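Local coordinates for hypothetical Thioesterase Protein SP_1851 (Streptococcus pneumoniae serotype 4, PDB 4XY5) that probably hydrolyses acyl thioesters as a PaaI-like hot-dog-fold thioesterase, though its natural substrate is not established, at residues G48-L53 with I76-A81; M104-T109 with A119-F124. The protein carries 1 engineered substitution. All coordinates share one frame; numbering follows the deposited sequence.

Contact 1 of 2, residues G48-L53 with I76-A81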
loop_
_atom_site.group_PDB
_atom_site.type_symbol
_atom_site.label_atom_id
_atom_site.label_comp_id
_atom_site.label_asym_id
_atom_site.label_seq_id
_atom_site.Cartn_x
_atom_site.Cartn_y
_atom_site.Cartn_z
ATOM N N GLY A 48 -4.521 3.345 14.178
ATOM C CA GLY A 48 -5.565 4.153 13.568
ATOM C C GLY A 48 -5.433 5.625 13.923
ATOM O O GLY A 48 -5.690 6.506 13.106
ATOM N N TYR A 49 -5.054 5.892 15.165
ATOM C CA TYR A 49 -4.753 7.253 15.595
ATOM C C TYR A 49 -3.630 7.843 14.759
ATOM O O TYR A 49 -3.761 8.945 14.214
ATOM C CB TYR A 49 -4.385 7.264 17.089
ATOM C CG TYR A 49 -3.607 8.472 17.580
ATOM C CD1 TYR A 49 -4.252 9.643 17.957
ATOM C CD2 TYR A 49 -2.219 8.414 17.715
ATOM C CE1 TYR A 49 -3.527 10.744 18.421
ATOM C CE2 TYR A 49 -1.495 9.497 18.179
ATOM C CZ TYR A 49 -2.150 10.654 18.532
ATOM O OH TYR A 49 -1.425 11.733 18.992
ATOM N N LEU A 50 -2.533 7.102 14.627
ATOM C CA LEU A 50 -1.395 7.584 13.848
ATOM C C LEU A 50 -1.796 7.812 12.393
ATOM O O LEU A 50 -1.426 8.809 11.802
ATOM C CB LEU A 50 -0.223 6.591 13.912
ATOM C CG LEU A 50 0.408 6.401 15.297
ATOM C CD1 LEU A 50 1.446 5.278 15.226
ATOM C CD2 LEU A 50 1.046 7.699 15.715
ATOM N N PHE A 51 -2.558 6.885 11.823
ATOM C CA PHE A 51 -3.021 7.067 10.447
ATOM C C PHE A 51 -3.879 8.314 10.327
ATOM O O PHE A 51 -3.770 9.078 9.359
ATOM C CB PHE A 51 -3.816 5.853 9.972
ATOM C CG PHE A 51 -4.324 5.978 8.556
ATOM C CD1 PHE A 51 -3.596 5.469 7.495
ATOM C CD2 PHE A 51 -5.542 6.607 8.293
ATOM C CE1 PHE A 51 -4.072 5.573 6.193
ATOM C CE2 PHE A 51 -6.021 6.724 7.013
ATOM C CZ PHE A 51 -5.285 6.204 5.944
ATOM N N THR A 52 -4.765 8.519 11.297
ATOM C CA THR A 52 -5.670 9.644 11.199
ATOM C C THR A 52 -4.895 10.970 11.269
ATOM O O THR A 52 -5.226 11.919 10.560
ATOM C CB THR A 52 -6.763 9.574 12.301
ATOM O OG1 THR A 52 -7.575 8.404 12.076
ATOM C CG2 THR A 52 -7.661 10.822 12.277
ATOM N N LEU A 53 -3.866 11.028 12.106
ATOM C CA LEU A 53 -2.987 12.203 12.106
ATOM C C LEU A 53 -2.461 12.451 10.688
ATOM O O LEU A 53 -2.519 13.574 10.187
ATOM C CB LEU A 53 -1.821 12.027 13.080
ATOM C CG LEU A 53 -2.124 11.854 14.571
ATOM C CD1 LEU A 53 -0.832 11.746 15.370
ATOM C CD2 LEU A 53 -2.976 13.013 15.120
ATOM N N ILE A 76 0.557 2.940 4.811
ATOM C CA ILE A 76 1.298 3.460 5.956
ATOM C C ILE A 76 2.213 2.376 6.506
ATOM O O ILE A 76 1.849 1.202 6.503
ATOM C CB ILE A 76 0.336 3.977 7.079
ATOM C CG1 ILE A 76 1.122 4.468 8.300
ATOM C CG2 ILE A 76 -0.655 2.881 7.468
ATOM C CD1 ILE A 76 0.252 5.338 9.269
ATOM N N ASN A 77 3.414 2.783 6.912
ATOM C CA ASN A 77 4.383 1.909 7.579
ATOM C C ASN A 77 4.616 2.390 8.988
ATOM O O ASN A 77 4.895 3.573 9.199
ATOM C CB ASN A 77 5.725 1.901 6.852
ATOM C CG ASN A 77 5.686 1.111 5.574
ATOM O OD1 ASN A 77 5.290 1.624 4.532
ATOM N ND2 ASN A 77 6.087 -0.147 5.648
ATOM N N TYR A 78 4.528 1.475 9.944
ATOM C CA TYR A 78 4.758 1.797 11.341
ATOM C C TYR A 78 6.166 1.385 11.766
ATOM O O TYR A 78 6.556 0.225 11.624
ATOM C CB TYR A 78 3.701 1.123 12.205
ATOM C CG TYR A 78 2.284 1.547 11.860
ATOM C CD1 TYR A 78 1.738 2.708 12.391
ATOM C CD2 TYR A 78 1.496 0.786 10.993
ATOM C CE1 TYR A 78 0.445 3.099 12.083
ATOM C CE2 TYR A 78 0.182 1.173 10.681
ATOM C CZ TYR A 78 -0.331 2.329 11.230
ATOM O OH TYR A 78 -1.637 2.723 10.933
ATOM N N LEU A 79 6.919 2.349 12.287
ATOM C CA LEU A 79 8.359 2.180 12.492
ATOM C C LEU A 79 8.753 2.055 13.957
ATOM O O LEU A 79 9.643 1.286 14.323
ATOM C CB LEU A 79 9.107 3.364 11.879
ATOM C CG LEU A 79 8.735 3.653 10.421
ATOM C CD1 LEU A 79 9.609 4.748 9.875
ATOM C CD2 LEU A 79 8.880 2.400 9.603
ATOM N N LYS A 80 8.101 2.842 14.790
ATOM C CA LYS A 80 8.465 2.944 16.196
ATOM C C LYS A 80 7.228 3.373 16.942
ATOM O O LYS A 80 6.446 4.172 16.431
ATOM C CB LYS A 80 9.609 3.945 16.394
ATOM C CG LYS A 80 9.906 4.327 17.852
ATOM C CD LYS A 80 11.176 5.180 17.940
ATOM C CE LYS A 80 11.388 5.768 19.332
ATOM N NZ LYS A 80 11.425 4.719 20.391
ATOM N N ALA A 81 7.027 2.821 18.133
ATOM C CA ALA A 81 5.821 3.121 18.897
ATOM C C ALA A 81 5.748 4.583 19.314
ATOM O O ALA A 81 6.756 5.187 19.672
ATOM C CB ALA A 81 5.746 2.230 20.130
#
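Leu50 and Phe51 of helix 47-64 meet Ile76 and Tyr78 at the end of strand 68-78, the axes of the two segments passing 10.1 Å apart at 132° between their N-to-C directions. With the backbones this far apart, side chains make the contact. Leu50 CB points toward the strand and lies in plane at the edge of the Tyr78 ring. Leu50 CD1 comes to the same edge, 3.8 Å from Tyr78 CD1. The Tyr78 ring therefore presents its rim to the leucine. One of its faces is covered, off centre, by Ile76 CG1, two residues back along the strand. Tyr78 OH reaches past Leu50 to within 3.9 Å of Phe51 CB. Its hydrogen bond goes to the carbonyl oxygen of Gly47, in the first turn of the helix. The fold is the hot dog, in which a curved antiparallel sheet wraps around one long helix. Here the edge strand of that sheet, as counted within the chain, meets the start of the helix. Ile76 uses two branches. Its CG1 is anti to the backbone N (chi1 178°), and the extended chain carries CD1 to the helix backbone, 3.9 Å from Phe51 CA. Ile76 CG2 touches the edge of the Phe51 ring at CD1, also at 3.9 Å. The Phe51 ring stacks on Phe51 of the second subunit and also packs on Tyr78 of that subunit. Ile76 and Asn77 pair with a strand of the same neighbour, and the sheet continues across the interface.

Contact 2 of 2, residues M104-T109 with A119-F124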
loop_
_atom_site.group_PDB
_atom_site.type_symbol
_atom_site.label_atom_id
_atom_site.label_comp_id
_atom_site.label_asym_id
_atom_site.label_seq_id
_atom_site.Cartn_x
_atom_site.Cartn_y
_atom_site.Cartn_z
ATOM N N MET A 104 0.661 12.610 -1.702
ATOM C CA MET A 104 1.210 13.267 -0.513
ATOM C C MET A 104 2.054 12.291 0.284
ATOM O O MET A 104 1.609 11.174 0.528
ATOM C CB MET A 104 0.099 13.800 0.405
ATOM C CG MET A 104 -1.144 14.351 -0.283
ATOM S SD MET A 104 -0.700 15.636 -1.444
ATOM C CE MET A 104 -2.236 16.449 -1.773
ATOM N N ASP A 105 3.244 12.710 0.697
ATOM C CA ASP A 105 4.013 11.955 1.688
ATOM C C ASP A 105 3.813 12.596 3.058
ATOM O O ASP A 105 3.874 13.821 3.188
ATOM C CB ASP A 105 5.504 11.925 1.353
ATOM C CG ASP A 105 5.859 10.869 0.308
ATOM O OD1 ASP A 105 4.997 10.031 -0.058
ATOM O OD2 ASP A 105 7.023 10.875 -0.131
ATOM N N VAL A 106 3.566 11.779 4.074
ATOM C CA VAL A 106 3.403 12.312 5.432
ATOM C C VAL A 106 4.261 11.504 6.383
ATOM O O VAL A 106 4.211 10.280 6.364
ATOM C CB VAL A 106 1.937 12.280 5.893
ATOM C CG1 VAL A 106 1.806 12.883 7.304
ATOM C CG2 VAL A 106 1.053 13.030 4.893
ATOM N N ASP A 107 5.053 12.193 7.203
ATOM C CA ASP A 107 6.018 11.525 8.080
ATOM C C ASP A 107 5.787 12.004 9.494
ATOM O O ASP A 107 5.592 13.188 9.697
ATOM C CB ASP A 107 7.457 11.833 7.647
ATOM C CG ASP A 107 7.737 11.431 6.197
ATOM O OD1 ASP A 107 7.413 10.284 5.805
ATOM O OD2 ASP A 107 8.262 12.273 5.440
ATOM N N ILE A 108 5.796 11.095 10.464
ATOM C CA ILE A 108 5.672 11.500 11.851
ATOM C C ILE A 108 6.939 11.171 12.630
ATOM O O ILE A 108 7.458 10.050 12.550
ATOM C CB ILE A 108 4.456 10.842 12.543
ATOM C CG1 ILE A 108 3.160 11.250 11.828
ATOM C CG2 ILE A 108 4.423 11.246 14.017
ATOM C CD1 ILE A 108 1.851 10.793 12.584
ATOM N N THR A 109 7.433 12.170 13.360
ATOM C CA THR A 109 8.591 12.016 14.240
ATOM C C THR A 109 8.197 12.381 15.672
ATOM O O THR A 109 7.249 13.139 15.879
ATOM C CB THR A 109 9.767 12.907 13.789
ATOM O OG1 THR A 109 9.324 14.266 13.699
ATOM C CG2 THR A 109 10.270 12.465 12.418
ATOM N N ALA A 119 3.619 7.616 5.729
ATOM C CA ALA A 119 2.475 7.197 4.930
ATOM C C ALA A 119 2.467 7.919 3.603
ATOM O O ALA A 119 3.047 8.986 3.481
ATOM C CB ALA A 119 1.171 7.456 5.679
ATOM N N THR A 120 1.821 7.324 2.606
ATOM C CA THR A 120 1.684 7.973 1.316
ATOM C C THR A 120 0.221 7.943 0.945
ATOM O O THR A 120 -0.426 6.895 1.024
ATOM C CB THR A 120 2.543 7.277 0.239
ATOM O OG1 THR A 120 3.921 7.428 0.590
ATOM C CG2 THR A 120 2.307 7.889 -1.128
ATOM N N PHE A 121 -0.303 9.108 0.578
ATOM C CA PHE A 121 -1.705 9.261 0.233
ATOM C C PHE A 121 -1.910 9.592 -1.231
ATOM O O PHE A 121 -1.260 10.486 -1.752
ATOM C CB PHE A 121 -2.317 10.371 1.082
ATOM C CG PHE A 121 -2.470 9.999 2.505
ATOM C CD1 PHE A 121 -3.687 9.541 2.979
ATOM C CD2 PHE A 121 -1.400 10.092 3.374
ATOM C CE1 PHE A 121 -3.834 9.188 4.310
ATOM C CE2 PHE A 121 -1.552 9.737 4.701
ATOM C CZ PHE A 121 -2.762 9.282 5.153
ATOM N N THR A 122 -2.822 8.862 -1.876
ATOM C CA THR A 122 -3.229 9.148 -3.238
ATOM C C THR A 122 -4.580 9.829 -3.188
ATOM O O THR A 122 -5.594 9.192 -2.908
ATOM C CB THR A 122 -3.305 7.869 -4.098
ATOM O OG1 THR A 122 -2.025 7.230 -4.087
ATOM C CG2 THR A 122 -3.661 8.214 -5.529
ATOM N N MET A 123 -4.578 11.131 -3.440
ATOM C CA MET A 123 -5.787 11.934 -3.323
ATOM C C MET A 123 -6.367 12.236 -4.698
ATOM O O MET A 123 -5.632 12.465 -5.649
ATOM C CB MET A 123 -5.497 13.243 -2.579
ATOM C CG MET A 123 -4.556 13.123 -1.379
ATOM S SD MET A 123 -5.299 12.497 0.153
ATOM C CE MET A 123 -6.429 13.830 0.593
ATOM N N PHE A 124 -7.690 12.233 -4.785
ATOM C CA PHE A 124 -8.393 12.599 -6.007
ATOM C C PHE A 124 -8.840 14.055 -5.894
ATOM O O PHE A 124 -9.582 14.410 -4.979
ATOM C CB PHE A 124 -9.587 11.670 -6.232
ATOM C CG PHE A 124 -10.326 11.917 -7.519
ATOM C CD1 PHE A 124 -9.797 11.498 -8.728
ATOM C CD2 PHE A 124 -11.557 12.552 -7.517
ATOM C CE1 PHE A 124 -10.478 11.719 -9.914
ATOM C CE2 PHE A 124 -12.243 12.774 -8.697
ATOM C CZ PHE A 124 -11.705 12.360 -9.895
HETATM O O HOH W 1 6.080 9.074 3.446
#
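Asp105 and Thr120 stand side by side, pointing the same way from neighbouring antiparallel strands. They form a non-hydrogen-bonded pair. Thr120 OG1 donates to Asp105 OD1 at 2.9 Å, coming from above the carboxylate plane, 38° out of it. The threonine hydroxyl is anti to its own carbonyl carbon (chi1 -65°), which turns it toward the aspartate. Asp105 OD1 also takes a salt bridge from Lys118 of the third subunit. On the other face, the Met104 and Met123 side chains cross at about a right angle, with Met104 CG 3.8 Å from Met123 CG. The Phe121 ring lies obliquely against Val106, whose CG2 is 4.1 Å from Phe121 CD2. Met104 with Phe121 and Val106 with Ala119 are the hydrogen-bonded pairs. The Phe121 N to Met104 O bond is nearly straight, 2.8 Å with 170° at the hydrogen. A water donates to both Asp107 OD1 and Ala119 O, joining the strands on the Asp105 side. The hairpin 101-109/115-127 lies between strands 87-97 and 68-78. Its Met104, Phe121 and Met123 face helix 47-64, each touching Ser58.

How the contacts relate
The centres of the two contacts are about 11 Å apart, and they meet through the apolar face of contact 2 that carries Phe121 and Ala119. Contact 1 closes before contact 2 opens along the chain, and neighbouring strands 68-78 and 115-127 connect them through the sheet. Phe51 CZ of contact 1 packs 3.7 Å from Phe121 CE1 of contact 2, with the ring planes at about 50°. Ile76 CB lies 3.8 Å from Ala119 CB. Ile108 CD1 of 104-109 comes within 3.9 Å of Leu53 CB on the helix. Both also touch the third subunit, while contact 1 takes part in the interface with the second.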